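Local coordinates for transcriptional regulator, MerR family (Bacillus thuringiensis serovar konkukian, PDB 3GPV), which probably binds DNA as a MerR-family transcription factor, a dimer that pairs winged helix-turn-helix domains with a long helix predicted to form a coiled coil, at residues L67-N71 with T72-I76; Q102-A105 with N106-L110; I79-F82 with I83-M87. All coordinates share one frame; numbering follows the deposited sequence.

Contact 1: L67-N71 with T72-I76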
ATOM      1  N   LEU B  67       2.720  -1.224 -13.657  1.00 32.28           N
ATOM      2  CA  LEU B  67       2.308  -1.981 -12.486  1.00 35.26           C
ATOM      3  C   LEU B  67       3.317  -1.898 -11.340  1.00 35.34           C
ATOM      4  O   LEU B  67       2.932  -1.823 -10.174  1.00 33.48           O
ATOM      5  CB  LEU B  67       2.065  -3.449 -12.863  1.00 35.28           C
ATOM      6  CG  LEU B  67       0.942  -3.687 -13.880  1.00 35.87           C
ATOM      7  CD1 LEU B  67       0.843  -5.153 -14.222  1.00 36.64           C
ATOM      8  CD2 LEU B  67      -0.367  -3.187 -13.307  1.00 37.87           C
ATOM      9  N   CYS B  68       4.599  -1.921 -11.681  1.00 33.86           N
ATOM     10  CA  CYS B  68       5.658  -1.844 -10.691  1.00 36.02           C
ATOM     11  C   CYS B  68       5.574  -0.530  -9.925  1.00 36.72           C
ATOM     12  O   CYS B  68       5.626  -0.512  -8.704  1.00 35.86           O
ATOM     13  CB  CYS B  68       7.016  -1.962 -11.383  1.00 34.99           C
ATOM     14  SG  CYS B  68       8.457  -1.590 -10.347  1.00 27.20           S
ATOM     15  N   LEU B  69       5.435   0.565 -10.658  1.00 37.77           N
ATOM     16  CA  LEU B  69       5.340   1.891 -10.066  1.00 39.64           C
ATOM     17  C   LEU B  69       4.047   2.064  -9.271  1.00 39.59           C
ATOM     18  O   LEU B  69       4.028   2.712  -8.228  1.00 38.46           O
ATOM     19  CB  LEU B  69       5.431   2.952 -11.168  1.00 39.86           C
ATOM     20  CG  LEU B  69       6.764   2.974 -11.924  1.00 39.80           C
ATOM     21  CD1 LEU B  69       6.702   3.923 -13.099  1.00 38.72           C
ATOM     22  CD2 LEU B  69       7.850   3.385 -10.976  1.00 40.41           C
ATOM     23  N   LYS B  70       2.964   1.481  -9.765  1.00 40.25           N
ATOM     24  CA  LYS B  70       1.688   1.586  -9.079  1.00 42.15           C
ATOM     25  C   LYS B  70       1.694   0.743  -7.808  1.00 41.69           C
ATOM     26  O   LYS B  70       1.172   1.159  -6.780  1.00 40.27           O
ATOM     27  CB  LYS B  70       0.549   1.157 -10.013  1.00 44.00           C
ATOM     28  CG  LYS B  70      -0.790   0.900  -9.338  1.00 46.82           C
ATOM     29  CD  LYS B  70      -0.855  -0.534  -8.821  1.00 50.46           C
ATOM     30  CE  LYS B  70      -2.236  -0.911  -8.298  1.00 52.25           C
ATOM     31  NZ  LYS B  70      -2.280  -2.358  -7.922  1.00 52.61           N
ATOM     32  N   ASN B  71       2.293  -0.437  -7.880  1.00 41.38           N
ATOM     33  CA  ASN B  71       2.351  -1.317  -6.721  1.00 41.74           C
ATOM     34  C   ASN B  71       3.322  -0.826  -5.651  1.00 42.62           C
ATOM     35  O   ASN B  71       3.394  -1.396  -4.562  1.00 41.24           O
ATOM     36  CB  ASN B  71       2.721  -2.731  -7.159  1.00 41.20           C
ATOM     37  CG  ASN B  71       1.565  -3.448  -7.838  1.00 40.83           C
ATOM     38  OD1 ASN B  71       1.766  -4.405  -8.582  1.00 41.58           O
ATOM     39  ND2 ASN B  71       0.353  -2.996  -7.573  1.00 41.82           N
ATOM     40  N   THR B  72       4.081   0.222  -5.964  1.00 41.88           N
ATOM     41  CA  THR B  72       5.016   0.775  -4.999  1.00 42.22           C
ATOM     42  C   THR B  72       4.555   2.149  -4.547  1.00 41.65           C
ATOM     43  O   THR B  72       5.320   2.914  -3.962  1.00 41.00           O
ATOM     44  CB  THR B  72       6.468   0.842  -5.544  1.00 41.92           C
ATOM     45  OG1 THR B  72       6.479   1.385  -6.865  1.00 44.05           O
ATOM     46  CG2 THR B  72       7.081  -0.541  -5.569  1.00 42.02           C
ATOM     47  N   GLY B  73       3.295   2.453  -4.843  1.00 41.33           N
ATOM     48  CA  GLY B  73       2.705   3.707  -4.419  1.00 40.63           C
ATOM     49  C   GLY B  73       2.902   4.974  -5.227  1.00 37.56           C
ATOM     50  O   GLY B  73       2.572   6.057  -4.729  1.00 42.15           O
HETATM   51  N   MSE B  74       3.415   4.887  -6.453  1.00 34.96           N
HETATM   52  CA  MSE B  74       3.581   6.118  -7.217  1.00 33.52           C
HETATM   53  C   MSE B  74       2.222   6.631  -7.635  1.00 41.55           C
HETATM   54  O   MSE B  74       1.389   5.870  -8.100  1.00 39.52           O
HETATM   55  CB  MSE B  74       4.458   5.944  -8.464  1.00 27.31           C
HETATM   56  CG  MSE B  74       4.626   7.285  -9.177  1.00 27.00           C
HETATM   57 SE   MSE B  74       5.764   7.113 -10.725  1.00 31.05          SE
HETATM   58  CE  MSE B  74       7.454   6.779  -9.843  1.00 26.67           C
ATOM     59  N   PRO B  75       1.958   7.930  -7.425  1.00 42.32           N
ATOM     60  CA  PRO B  75       0.678   8.544  -7.792  1.00 47.95           C
ATOM     61  C   PRO B  75       0.413   8.315  -9.278  1.00 51.48           C
ATOM     62  O   PRO B  75       1.338   8.303 -10.087  1.00 50.96           O
ATOM     63  CB  PRO B  75       0.903  10.005  -7.453  1.00 50.17           C
ATOM     64  CG  PRO B  75       1.804   9.913  -6.254  1.00 49.94           C
ATOM     65  CD  PRO B  75       2.802   8.872  -6.675  1.00 46.86           C
ATOM     66  N   ILE B  76      -0.851   8.132  -9.626  1.00 53.27           N
ATOM     67  CA  ILE B  76      -1.238   7.889 -11.006  1.00 55.85           C
ATOM     68  C   ILE B  76      -0.778   8.996 -11.958  1.00 57.28           C
ATOM     69  O   ILE B  76      -0.384   8.721 -13.089  1.00 57.62           O
ATOM     70  CB  ILE B  76      -2.772   7.751 -11.140  1.00 55.73           C
ATOM     71  CG1 ILE B  76      -3.305   6.672 -10.184  1.00 56.63           C
ATOM     72  CG2 ILE B  76      -3.129   7.397 -12.568  1.00 56.07           C
ATOM     73  CD1 ILE B  76      -3.409   7.102  -8.720  1.00 57.16           C
TER
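Leu69 and Met74, the latter present as selenomethionine, lie alongside each other and point the same way where a Schellman motif closes helix 57-70. Methyl CE of Met74 rests 3.6 Å from CD2 of Leu69. Met74 reaches there because CG stands opposite its own N (chi1 -178°), the chain stays extended as far as SE, and a turn about the CG-SE bond (chi3 -69°) brings CE round to the leucine. Backbone bonds fix the pairing: Met74 N donates to Leu69 O at 2.9 Å, while Gly73 N donates to Lys70 O at 3.2 Å. Gly73, at positive phi, is the C-prime residue that lets the chain reverse. Leu69 and Met74 also meet helices 93-128 and 76-88, so the turn is built into the junction of three helices, and Ile121 of the second subunit packs on Leu69. Thr72 sits over the helix end with its hydroxyl turned back between N and the carbonyl carbon; the hydroxyl also bonds to Gln103 of helix 93-128. Thr72 OG1 lies 2.8 Å from Cys68 O and 3.1 Å from Leu69 O.

Contact 2: Q102-A105 with N106-L110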
ATOM      1  N   GLN B 102      14.140   8.835  -7.619  1.00 33.00           N
ATOM      2  CA  GLN B 102      13.330   9.231  -6.476  1.00 34.19           C
ATOM      3  C   GLN B 102      12.470   8.047  -6.022  1.00 33.12           C
ATOM      4  O   GLN B 102      12.323   7.783  -4.823  1.00 30.54           O
ATOM      5  CB  GLN B 102      12.442  10.424  -6.832  1.00 35.69           C
ATOM      6  CG  GLN B 102      13.229  11.643  -7.295  1.00 41.19           C
ATOM      7  CD  GLN B 102      12.341  12.834  -7.604  1.00 43.12           C
ATOM      8  OE1 GLN B 102      11.370  12.718  -8.346  1.00 44.72           O
ATOM      9  NE2 GLN B 102      12.678  13.994  -7.040  1.00 42.58           N
ATOM     10  N   GLN B 103      11.907   7.328  -6.981  1.00 29.44           N
ATOM     11  CA  GLN B 103      11.072   6.181  -6.632  1.00 30.73           C
ATOM     12  C   GLN B 103      11.895   5.133  -5.891  1.00 29.63           C
ATOM     13  O   GLN B 103      11.425   4.529  -4.930  1.00 29.30           O
ATOM     14  CB  GLN B 103      10.441   5.570  -7.884  1.00 30.09           C
ATOM     15  CG  GLN B 103       9.405   4.491  -7.584  1.00 30.35           C
ATOM     16  CD  GLN B 103       8.259   4.982  -6.711  1.00 30.98           C
ATOM     17  OE1 GLN B 103       8.118   6.170  -6.453  1.00 32.27           O
ATOM     18  NE2 GLN B 103       7.429   4.059  -6.263  1.00 31.41           N
ATOM     19  N   GLU B 104      13.123   4.909  -6.341  1.00 28.69           N
ATOM     20  CA  GLU B 104      13.989   3.944  -5.680  1.00 29.18           C
ATOM     21  C   GLU B 104      14.108   4.377  -4.217  1.00 29.36           C
ATOM     22  O   GLU B 104      13.916   3.582  -3.300  1.00 24.93           O
ATOM     23  CB  GLU B 104      15.363   3.925  -6.350  1.00 31.86           C
ATOM     24  CG  GLU B 104      16.456   3.288  -5.506  1.00 33.11           C
ATOM     25  CD  GLU B 104      17.825   3.430  -6.126  1.00 37.75           C
ATOM     26  OE1 GLU B 104      18.090   4.497  -6.735  1.00 35.11           O
ATOM     27  OE2 GLU B 104      18.631   2.480  -5.985  1.00 36.13           O
ATOM     28  N   ALA B 105      14.412   5.653  -4.005  1.00 27.68           N
ATOM     29  CA  ALA B 105      14.542   6.167  -2.648  1.00 29.06           C
ATOM     30  C   ALA B 105      13.228   5.885  -1.887  1.00 28.43           C
ATOM     31  O   ALA B 105      13.241   5.401  -0.753  1.00 26.39           O
ATOM     32  CB  ALA B 105      14.861   7.683  -2.690  1.00 27.26           C
ATOM     33  N   ASN B 106      12.093   6.163  -2.522  1.00 27.64           N
ATOM     34  CA  ASN B 106      10.802   5.915  -1.887  1.00 28.81           C
ATOM     35  C   ASN B 106      10.586   4.423  -1.578  1.00 28.39           C
ATOM     36  O   ASN B 106      10.087   4.051  -0.519  1.00 23.96           O
ATOM     37  CB  ASN B 106       9.668   6.404  -2.785  1.00 34.43           C
ATOM     38  CG  ASN B 106       9.513   7.908  -2.767  1.00 39.70           C
ATOM     39  OD1 ASN B 106       9.669   8.539  -1.726  1.00 43.93           O
ATOM     40  ND2 ASN B 106       9.181   8.489  -3.916  1.00 42.34           N
ATOM     41  N   VAL B 107      10.972   3.564  -2.504  1.00 25.30           N
ATOM     42  CA  VAL B 107      10.775   2.148  -2.273  1.00 25.93           C
ATOM     43  C   VAL B 107      11.686   1.656  -1.149  1.00 24.15           C
ATOM     44  O   VAL B 107      11.286   0.821  -0.355  1.00 20.69           O
ATOM     45  CB  VAL B 107      10.979   1.336  -3.568  1.00 26.71           C
ATOM     46  CG1 VAL B 107      10.791  -0.147  -3.284  1.00 24.94           C
ATOM     47  CG2 VAL B 107       9.963   1.770  -4.609  1.00 23.14           C
ATOM     48  N   LEU B 108      12.899   2.181  -1.059  1.00 22.93           N
ATOM     49  CA  LEU B 108      13.786   1.776   0.029  1.00 26.22           C
ATOM     50  C   LEU B 108      13.127   2.128   1.368  1.00 25.47           C
ATOM     51  O   LEU B 108      13.150   1.344   2.317  1.00 20.17           O
ATOM     52  CB  LEU B 108      15.132   2.491  -0.056  1.00 30.16           C
ATOM     53  CG  LEU B 108      16.357   1.913  -0.788  1.00 32.35           C
ATOM     54  CD1 LEU B 108      16.225   0.411  -0.989  1.00 32.79           C
ATOM     55  CD2 LEU B 108      16.539   2.636  -2.098  1.00 34.58           C
ATOM     56  N   GLN B 109      12.554   3.325   1.447  1.00 26.87           N
ATOM     57  CA  GLN B 109      11.885   3.752   2.678  1.00 28.11           C
ATOM     58  C   GLN B 109      10.691   2.839   2.964  1.00 27.89           C
ATOM     59  O   GLN B 109      10.422   2.475   4.117  1.00 27.03           O
ATOM     60  CB  GLN B 109      11.387   5.194   2.560  1.00 28.80           C
ATOM     61  CG  GLN B 109      10.790   5.725   3.865  1.00 32.13           C
ATOM     62  CD  GLN B 109      11.834   5.792   4.980  1.00 35.57           C
ATOM     63  OE1 GLN B 109      12.877   6.412   4.816  1.00 34.38           O
ATOM     64  NE2 GLN B 109      11.559   5.143   6.105  1.00 35.02           N
ATOM     65  N   LEU B 110       9.964   2.500   1.907  1.00 25.85           N
ATOM     66  CA  LEU B 110       8.805   1.633   2.013  1.00 26.40           C
ATOM     67  C   LEU B 110       9.184   0.287   2.621  1.00 23.65           C
ATOM     68  O   LEU B 110       8.481  -0.220   3.485  1.00 16.78           O
ATOM     69  CB  LEU B 110       8.170   1.429   0.634  1.00 29.47           C
ATOM     70  CG  LEU B 110       7.008   0.428   0.516  1.00 34.46           C
ATOM     71  CD1 LEU B 110       5.857   0.838   1.433  1.00 35.99           C
ATOM     72  CD2 LEU B 110       6.545   0.351  -0.942  1.00 33.94           C
TER
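With CG opposite the backbone N (chi1 -172°) and a bend at the next bond (chi2 58°), Gln103 folds its amide toward the following turn of helix 93-128, where Val107 and Asn106 meet it. NE2 of Gln103 comes to 3.8 Å from CG2 of Val107, the methyl that lies beside its own backbone N. The side chains of Gln103 and Asn106 cross at about a right angle, with their amide planes 69° apart and Gln103 OE1 3.6 Å from Asn106 ND2. One residue further along, Glu104 and Leu108 run side by side in the same direction, and CG of Glu104 touches CD2 of Leu108 at 3.5 Å. Beneath these side chains the backbone keeps regular i to i+4 bonding, including Val107 N to Gln103 O at 2.6 Å and Leu108 N to Glu104 O at 2.8 Å. A coiled coil is predicted from Glu104 onward, and the second subunit meets this part of the helix: Leu118 of that subunit packs on Leu108, and Thr114 of that subunit on Val107. The polar ends of Gln103 and Glu104 have their main partners outside the two segments. Gln103 NE2 bonds to Thr72 OG1, and Glu104 OE2 accepts from Gln122 NE2 of the second subunit. The chemistry is therefore divided: aliphatic stems pack along the helix, while the amide of Gln103 and the carboxylate of Glu104 tie it to the turn at Thr72 and to the partner subunit.

Contact 3: I79-F82 with I83-M87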
ATOM      1  N   ILE B  79       2.854   8.575 -12.816  1.00 50.38           N
ATOM      2  CA  ILE B  79       3.077   7.418 -13.666  1.00 48.76           C
ATOM      3  C   ILE B  79       2.762   7.816 -15.104  1.00 48.99           C
ATOM      4  O   ILE B  79       3.463   7.419 -16.033  1.00 46.72           O
ATOM      5  CB  ILE B  79       2.176   6.243 -13.256  1.00 47.91           C
ATOM      6  CG1 ILE B  79       2.510   5.815 -11.828  1.00 47.43           C
ATOM      7  CG2 ILE B  79       2.382   5.083 -14.196  1.00 45.95           C
ATOM      8  CD1 ILE B  79       1.506   4.867 -11.211  1.00 49.60           C
ATOM      9  N   LYS B  80       1.708   8.607 -15.280  1.00 49.85           N
ATOM     10  CA  LYS B  80       1.319   9.050 -16.614  1.00 52.45           C
ATOM     11  C   LYS B  80       2.400   9.971 -17.154  1.00 52.16           C
ATOM     12  O   LYS B  80       2.724   9.941 -18.339  1.00 52.05           O
ATOM     13  CB  LYS B  80      -0.028   9.778 -16.574  1.00 54.79           C
ATOM     14  CG  LYS B  80      -0.516  10.231 -17.942  1.00 59.43           C
ATOM     15  CD  LYS B  80      -1.963  10.703 -17.908  1.00 63.54           C
ATOM     16  CE  LYS B  80      -2.160  11.888 -16.961  1.00 66.44           C
ATOM     17  NZ  LYS B  80      -3.591  12.339 -16.903  1.00 68.50           N
ATOM     18  N   GLN B  81       2.965  10.779 -16.264  1.00 52.28           N
ATOM     19  CA  GLN B  81       4.020  11.711 -16.626  1.00 51.83           C
ATOM     20  C   GLN B  81       5.232  10.918 -17.092  1.00 50.10           C
ATOM     21  O   GLN B  81       5.957  11.334 -18.001  1.00 48.73           O
ATOM     22  CB  GLN B  81       4.383  12.568 -15.420  1.00 54.63           C
ATOM     23  CG  GLN B  81       5.345  13.689 -15.714  1.00 59.63           C
ATOM     24  CD  GLN B  81       5.359  14.724 -14.609  1.00 62.97           C
ATOM     25  OE1 GLN B  81       5.675  14.420 -13.458  1.00 65.14           O
ATOM     26  NE2 GLN B  81       5.006  15.957 -14.951  1.00 64.24           N
ATOM     27  N   PHE B  82       5.440   9.765 -16.463  1.00 47.22           N
ATOM     28  CA  PHE B  82       6.554   8.889 -16.811  1.00 45.17           C
ATOM     29  C   PHE B  82       6.336   8.332 -18.216  1.00 43.98           C
ATOM     30  O   PHE B  82       7.261   8.244 -19.021  1.00 42.42           O
ATOM     31  CB  PHE B  82       6.646   7.730 -15.817  1.00 42.94           C
ATOM     32  CG  PHE B  82       7.546   6.620 -16.268  1.00 41.75           C
ATOM     33  CD1 PHE B  82       8.925   6.777 -16.258  1.00 41.18           C
ATOM     34  CD2 PHE B  82       7.014   5.426 -16.739  1.00 40.49           C
ATOM     35  CE1 PHE B  82       9.770   5.763 -16.713  1.00 41.18           C
ATOM     36  CE2 PHE B  82       7.847   4.409 -17.196  1.00 41.61           C
ATOM     37  CZ  PHE B  82       9.230   4.578 -17.182  1.00 40.66           C
ATOM     38  N   ILE B  83       5.097   7.949 -18.490  1.00 44.02           N
ATOM     39  CA  ILE B  83       4.722   7.391 -19.776  1.00 45.17           C
ATOM     40  C   ILE B  83       4.836   8.432 -20.878  1.00 45.41           C
ATOM     41  O   ILE B  83       5.386   8.158 -21.945  1.00 44.75           O
ATOM     42  CB  ILE B  83       3.286   6.874 -19.722  1.00 45.93           C
ATOM     43  CG1 ILE B  83       3.198   5.746 -18.698  1.00 46.26           C
ATOM     44  CG2 ILE B  83       2.840   6.399 -21.091  1.00 45.59           C
ATOM     45  CD1 ILE B  83       1.763   5.375 -18.339  1.00 50.09           C
ATOM     46  N   ASP B  84       4.314   9.625 -20.618  1.00 46.53           N
ATOM     47  CA  ASP B  84       4.371  10.696 -21.600  1.00 47.67           C
ATOM     48  C   ASP B  84       5.816  11.030 -21.927  1.00 47.88           C
ATOM     49  O   ASP B  84       6.157  11.236 -23.089  1.00 46.98           O
ATOM     50  CB  ASP B  84       3.639  11.940 -21.092  1.00 48.35           C
ATOM     51  CG  ASP B  84       2.141  11.727 -20.975  1.00 48.53           C
ATOM     52  OD1 ASP B  84       1.571  11.021 -21.832  1.00 51.12           O
ATOM     53  OD2 ASP B  84       1.529  12.274 -20.036  1.00 49.64           O
ATOM     54  N   TRP B  85       6.666  11.079 -20.906  1.00 48.11           N
ATOM     55  CA  TRP B  85       8.082  11.365 -21.121  1.00 48.95           C
ATOM     56  C   TRP B  85       8.733  10.264 -21.943  1.00 48.45           C
ATOM     57  O   TRP B  85       9.539  10.544 -22.827  1.00 48.21           O
ATOM     58  CB  TRP B  85       8.837  11.491 -19.794  1.00 50.43           C
ATOM     59  CG  TRP B  85       8.656  12.794 -19.091  1.00 51.81           C
ATOM     60  CD1 TRP B  85       8.312  13.983 -19.651  1.00 53.24           C
ATOM     61  CD2 TRP B  85       8.872  13.053 -17.699  1.00 53.77           C
ATOM     62  NE1 TRP B  85       8.300  14.972 -18.700  1.00 54.77           N
ATOM     63  CE2 TRP B  85       8.640  14.429 -17.491  1.00 54.45           C
ATOM     64  CE3 TRP B  85       9.242  12.254 -16.608  1.00 53.59           C
ATOM     65  CZ2 TRP B  85       8.766  15.029 -16.231  1.00 54.55           C
ATOM     66  CZ3 TRP B  85       9.369  12.851 -15.352  1.00 53.79           C
ATOM     67  CH2 TRP B  85       9.131  14.226 -15.177  1.00 54.46           C
ATOM     68  N   SER B  86       8.397   9.012 -21.639  1.00 47.59           N
ATOM     69  CA  SER B  86       8.954   7.882 -22.374  1.00 45.69           C
ATOM     70  C   SER B  86       8.557   7.995 -23.840  1.00 40.27           C
ATOM     71  O   SER B  86       9.314   7.623 -24.725  1.00 44.49           O
ATOM     72  CB  SER B  86       8.436   6.558 -21.799  1.00 49.32           C
ATOM     73  OG  SER B  86       8.829   6.402 -20.448  1.00 49.47           O
HETATM   74  N   MSE B  87       7.370   8.535 -24.084  1.00 37.70           N
HETATM   75  CA  MSE B  87       6.856   8.687 -25.449  1.00 38.74           C
HETATM   76  C   MSE B  87       7.571   9.820 -26.209  1.00 43.49           C
HETATM   77  O   MSE B  87       7.785   9.735 -27.417  1.00 42.97           O
HETATM   78  CB  MSE B  87       5.349   8.964 -25.414  1.00 29.03           C
HETATM   79  CG  MSE B  87       4.488   7.830 -24.849  1.00 28.91           C
HETATM   80 SE   MSE B  87       4.516   6.267 -25.934  1.00 43.45          SE
HETATM   81  CE  MSE B  87       5.929   5.218 -25.072  1.00 28.20           C
TER
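Phe82 and Ser86 meet on the inward side of helix 76-88, a helix of the MerR-type DNA-binding region, while Gln81 with Trp85 and Lys80 with Asp84 form its more open flank. On the packed side the hydroxyl of Ser86 lies over the centre of the Phe82 ring, 3.7 Å above its plane. Its OG also donates to Phe82 O at 2.8 Å, and Ser86 N reaches the same oxygen from the opposite face of the carbonyl plane, so two bonds grip one acceptor. Leu99 and Met100 of helix 93-128 pack on Phe82, as does Tyr128 of the second subunit. Ile83 adds to this core: CD1 approaches Ile79 CG2 at 4.2 Å, and both isoleucines touch Ile66 of helix 57-70. The Lys80-Asp84 pair is looser. The two run alongside each other and Lys80 CG comes to 3.6 Å from Asp84 OD2, yet Lys80 NZ stays 6.0 Å from that oxygen. Gln81 and Trp85 pack closely although partly exposed: Gln81, extended beyond CG, lays its amide almost parallel to the indole, the planes 2° apart, while His95 meets Trp85 edge-to-face. Gln81 CG makes a CH-pi contact 3.7 Å from the centroid of the Trp85 six-membered ring, 12° off its normal.

Overall arrangement
Along the chain, contact 1 comes first at the end of helix 57-70, contact 3 follows within helix 76-88, and contact 2 lies in the long helix 93-128. Contact 1 is the hub. Its centre is about 13 Å from that of contact 3, which it touches through Leu69 and Met74 against Ile79 and Phe82, and about 11 Å from that of contact 2, which it meets through Thr72 and Gln103. Contacts 2 and 3 do not touch: their nearest atoms are about 7 Å apart. All three border the second subunit, contact 3 through Phe82 alone. The turn of contact 1 lies within the family's probable DNA-binding region and touches helix 93-128, which also contacts the second subunit.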